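Local coordinates for protein endo-polygalacturonase (Pectobacterium carotovorum subsp. carotovorum, PDB 1BHE) that hydrolyses the alpha-1,4 linkages of polygalacturonic acid within plant cell-wall pectin, macerating and soft-rotting the tissue, at residues R43-S54 / L65-V76. Residues are numbered along the deposited sequence; the frame is centred on the assembly and turned at random.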
# COMPACT_ATOMS: atom_id res chain seq x y z
N ARG A 43 -15.22 -14.27 -13.58
CA ARG A 43 -15.92 -13.00 -13.75
C ARG A 43 -17.10 -12.86 -12.79
O ARG A 43 -17.93 -13.75 -12.66
CB ARG A 43 -16.41 -12.87 -15.21
CG ARG A 43 -17.13 -11.56 -15.51
CD ARG A 43 -17.51 -11.40 -16.97
NE ARG A 43 -18.30 -10.19 -17.17
CZ ARG A 43 -19.01 -9.87 -18.25
NH1 ARG A 43 -19.04 -10.66 -19.31
NH2 ARG A 43 -19.70 -8.73 -18.28
N LEU A 44 -17.14 -11.75 -12.07
CA LEU A 44 -18.17 -11.45 -11.09
C LEU A 44 -19.14 -10.42 -11.68
O LEU A 44 -18.82 -9.24 -11.83
CB LEU A 44 -17.53 -10.94 -9.81
CG LEU A 44 -17.20 -11.90 -8.67
CD1 LEU A 44 -16.90 -13.33 -9.07
CD2 LEU A 44 -16.03 -11.35 -7.84
N SER A 45 -20.32 -10.90 -12.04
CA SER A 45 -21.37 -10.08 -12.63
C SER A 45 -22.60 -9.99 -11.73
O SER A 45 -22.74 -10.70 -10.74
CB SER A 45 -21.78 -10.68 -13.98
OG SER A 45 -20.70 -10.67 -14.90
N ALA A 46 -23.50 -9.07 -12.09
CA ALA A 46 -24.72 -8.87 -11.32
C ALA A 46 -25.74 -9.97 -11.57
O ALA A 46 -25.82 -10.54 -12.66
CB ALA A 46 -25.34 -7.53 -11.70
N GLY A 47 -26.54 -10.26 -10.56
CA GLY A 47 -27.61 -11.26 -10.65
C GLY A 47 -28.87 -10.57 -10.09
O GLY A 47 -29.12 -9.41 -10.43
N SER A 48 -29.41 -11.15 -9.02
CA SER A 48 -30.49 -10.50 -8.27
C SER A 48 -29.93 -9.35 -7.44
O SER A 48 -30.63 -8.39 -7.08
CB SER A 48 -31.25 -11.50 -7.42
OG SER A 48 -30.38 -12.28 -6.62
N THR A 49 -28.64 -9.42 -7.11
CA THR A 49 -27.96 -8.32 -6.43
C THR A 49 -26.69 -8.01 -7.23
O THR A 49 -26.43 -8.66 -8.25
CB THR A 49 -27.54 -8.58 -4.98
OG1 THR A 49 -26.44 -9.51 -4.99
CG2 THR A 49 -28.68 -9.13 -4.13
N SER A 50 -25.93 -7.03 -6.77
CA SER A 50 -24.68 -6.68 -7.43
C SER A 50 -23.53 -6.81 -6.42
O SER A 50 -22.47 -6.23 -6.61
CB SER A 50 -24.75 -5.25 -7.96
OG SER A 50 -24.85 -4.35 -6.87
N VAL A 51 -23.80 -7.51 -5.32
CA VAL A 51 -22.82 -7.64 -4.24
C VAL A 51 -22.51 -9.10 -3.95
O VAL A 51 -23.40 -9.89 -3.64
CB VAL A 51 -23.31 -6.97 -2.94
CG1 VAL A 51 -22.29 -7.13 -1.81
CG2 VAL A 51 -23.61 -5.49 -3.12
N PHE A 52 -21.24 -9.47 -4.04
CA PHE A 52 -20.76 -10.80 -3.66
C PHE A 52 -20.20 -10.68 -2.23
O PHE A 52 -19.21 -9.97 -2.03
CB PHE A 52 -19.68 -11.33 -4.59
CG PHE A 52 -20.15 -11.74 -5.96
CD1 PHE A 52 -20.20 -10.83 -6.99
CD2 PHE A 52 -20.54 -13.05 -6.19
CE1 PHE A 52 -20.63 -11.21 -8.25
CE2 PHE A 52 -20.97 -13.44 -7.45
CZ PHE A 52 -21.01 -12.52 -8.48
N LEU A 53 -20.87 -11.30 -1.27
CA LEU A 53 -20.45 -11.24 0.13
C LEU A 53 -19.59 -12.47 0.42
O LEU A 53 -20.06 -13.60 0.24
CB LEU A 53 -21.68 -11.17 1.03
CG LEU A 53 -21.53 -10.59 2.43
CD1 LEU A 53 -20.91 -9.20 2.41
CD2 LEU A 53 -22.88 -10.54 3.13
N SER A 54 -18.34 -12.27 0.81
CA SER A 54 -17.43 -13.40 0.98
C SER A 54 -16.41 -13.22 2.10
O SER A 54 -16.09 -12.12 2.52
CB SER A 54 -16.66 -13.55 -0.35
OG SER A 54 -15.61 -14.50 -0.29
N LEU A 65 -9.08 -12.53 -11.12
CA LEU A 65 -10.42 -12.16 -10.71
C LEU A 65 -10.81 -10.93 -11.54
O LEU A 65 -10.01 -10.00 -11.68
CB LEU A 65 -10.53 -11.77 -9.25
CG LEU A 65 -11.25 -12.65 -8.25
CD1 LEU A 65 -11.45 -11.89 -6.93
CD2 LEU A 65 -12.59 -13.18 -8.75
N LEU A 66 -12.03 -10.94 -12.05
CA LEU A 66 -12.56 -9.85 -12.84
C LEU A 66 -13.90 -9.41 -12.25
O LEU A 66 -14.78 -10.25 -12.06
CB LEU A 66 -12.76 -10.31 -14.29
CG LEU A 66 -13.58 -9.39 -15.20
CD1 LEU A 66 -12.96 -8.00 -15.26
CD2 LEU A 66 -13.70 -10.00 -16.60
N ILE A 67 -14.01 -8.15 -11.85
CA ILE A 67 -15.22 -7.64 -11.20
C ILE A 67 -15.88 -6.60 -12.10
O ILE A 67 -15.25 -5.61 -12.46
CB ILE A 67 -14.91 -6.99 -9.84
CG1 ILE A 67 -13.96 -7.87 -9.01
CG2 ILE A 67 -16.18 -6.72 -9.05
CD1 ILE A 67 -13.42 -7.21 -7.76
N ASP A 68 -17.11 -6.84 -12.54
CA ASP A 68 -17.79 -5.95 -13.46
C ASP A 68 -18.07 -4.56 -12.90
O ASP A 68 -18.23 -4.36 -11.70
CB ASP A 68 -19.13 -6.55 -13.87
CG ASP A 68 -19.08 -7.69 -14.85
OD1 ASP A 68 -17.99 -8.15 -15.25
OD2 ASP A 68 -20.18 -8.16 -15.24
N LYS A 69 -18.23 -3.60 -13.82
CA LYS A 69 -18.66 -2.25 -13.45
C LYS A 69 -19.94 -2.37 -12.62
O LYS A 69 -20.81 -3.18 -12.94
CB LYS A 69 -18.99 -1.37 -14.66
CG LYS A 69 -18.15 -1.55 -15.90
CD LYS A 69 -17.86 -0.23 -16.59
CE LYS A 69 -16.88 -0.37 -17.74
NZ LYS A 69 -16.01 0.83 -17.87
N GLY A 70 -20.05 -1.60 -11.55
CA GLY A 70 -21.23 -1.63 -10.69
C GLY A 70 -21.34 -2.81 -9.75
O GLY A 70 -22.33 -2.91 -9.03
N VAL A 71 -20.41 -3.76 -9.79
CA VAL A 71 -20.46 -4.94 -8.93
C VAL A 71 -19.44 -4.72 -7.80
O VAL A 71 -18.41 -4.08 -8.02
CB VAL A 71 -20.15 -6.23 -9.70
CG1 VAL A 71 -19.96 -7.44 -8.80
CG2 VAL A 71 -21.28 -6.53 -10.69
N THR A 72 -19.77 -5.25 -6.63
CA THR A 72 -18.89 -5.12 -5.48
C THR A 72 -18.58 -6.49 -4.89
O THR A 72 -19.49 -7.30 -4.69
CB THR A 72 -19.55 -4.25 -4.39
OG1 THR A 72 -19.87 -2.96 -4.94
CG2 THR A 72 -18.62 -4.04 -3.20
N LEU A 73 -17.31 -6.76 -4.63
CA LEU A 73 -16.91 -7.97 -3.89
C LEU A 73 -16.67 -7.42 -2.48
O LEU A 73 -15.73 -6.64 -2.27
CB LEU A 73 -15.68 -8.60 -4.50
CG LEU A 73 -14.99 -9.72 -3.70
CD1 LEU A 73 -15.92 -10.91 -3.52
CD2 LEU A 73 -13.71 -10.17 -4.38
N ARG A 74 -17.53 -7.77 -1.54
CA ARG A 74 -17.48 -7.24 -0.19
C ARG A 74 -17.11 -8.24 0.89
O ARG A 74 -17.68 -9.33 0.98
CB ARG A 74 -18.88 -6.65 0.12
CG ARG A 74 -19.02 -5.90 1.44
CD ARG A 74 -20.44 -5.35 1.58
NE ARG A 74 -20.64 -4.23 0.67
CZ ARG A 74 -21.81 -3.81 0.19
NH1 ARG A 74 -22.94 -4.41 0.52
NH2 ARG A 74 -21.84 -2.79 -0.65
N ALA A 75 -16.15 -7.85 1.72
CA ALA A 75 -15.68 -8.69 2.82
C ALA A 75 -16.71 -8.75 3.94
O ALA A 75 -17.18 -7.70 4.40
CB ALA A 75 -14.34 -8.18 3.34
N VAL A 76 -17.08 -9.96 4.36
CA VAL A 76 -18.08 -10.08 5.42
C VAL A 76 -17.59 -9.39 6.68
O VAL A 76 -16.40 -9.41 7.01
CB VAL A 76 -18.47 -11.54 5.71
CG1 VAL A 76 -19.14 -12.14 4.48
CG2 VAL A 76 -17.28 -12.38 6.13
O HOH W 1 -22.59 -7.23 -14.29
O HOH W 2 -22.40 -2.97 -6.10
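With chi1 at -179°, R43 carries CG away from its own N and runs extended to NE, while D68 turns its carboxylate back beside its own N (chi1 -76°), and the two meet at about a right angle. The guanidinium grips side-on: NE donates to D68 OD1 at 2.8 Å, with OD1 nearly in the guanidinium plane and offering its syn lone pair, whereas NH2 reaches OD2 by a more bent bond. S45 OG donates to the same OD2 at 2.6 Å from the opposite face of the carboxylate, and a water joins OD2 to A46 N, so the acid is fixed on several sides. A long arginine suits this place because its methylenes also run alongside L66, CG 3.9 Å from CD2.

From D68 to V71 a type II turn, where G70 suits the positive phi, leads into the second ladder; V71 fills the corner, its CG1 at the edge of the F52 ring, 3.9 Å from CD1. L44 CG lies over one face of that ring, and helix 26-33 touches F52 and L73. On the outward side R74, bent at chi3, lays one guanidinium face over V51 CG1, which is 3.6 Å from NH1, and its NE pairs with D120.

Two parallel ladders, whose register shifts by two across the loops, thus join successive turns: L44 N to L66 O (2.8 Å) in one, F52 N to T72 O (2.9 Å) in the other. Such parallel stacking of successive coils is the hallmark of the right-handed parallel beta-helix of family 28 glycosyl hydrolases, here near its helix-covered N-terminal end.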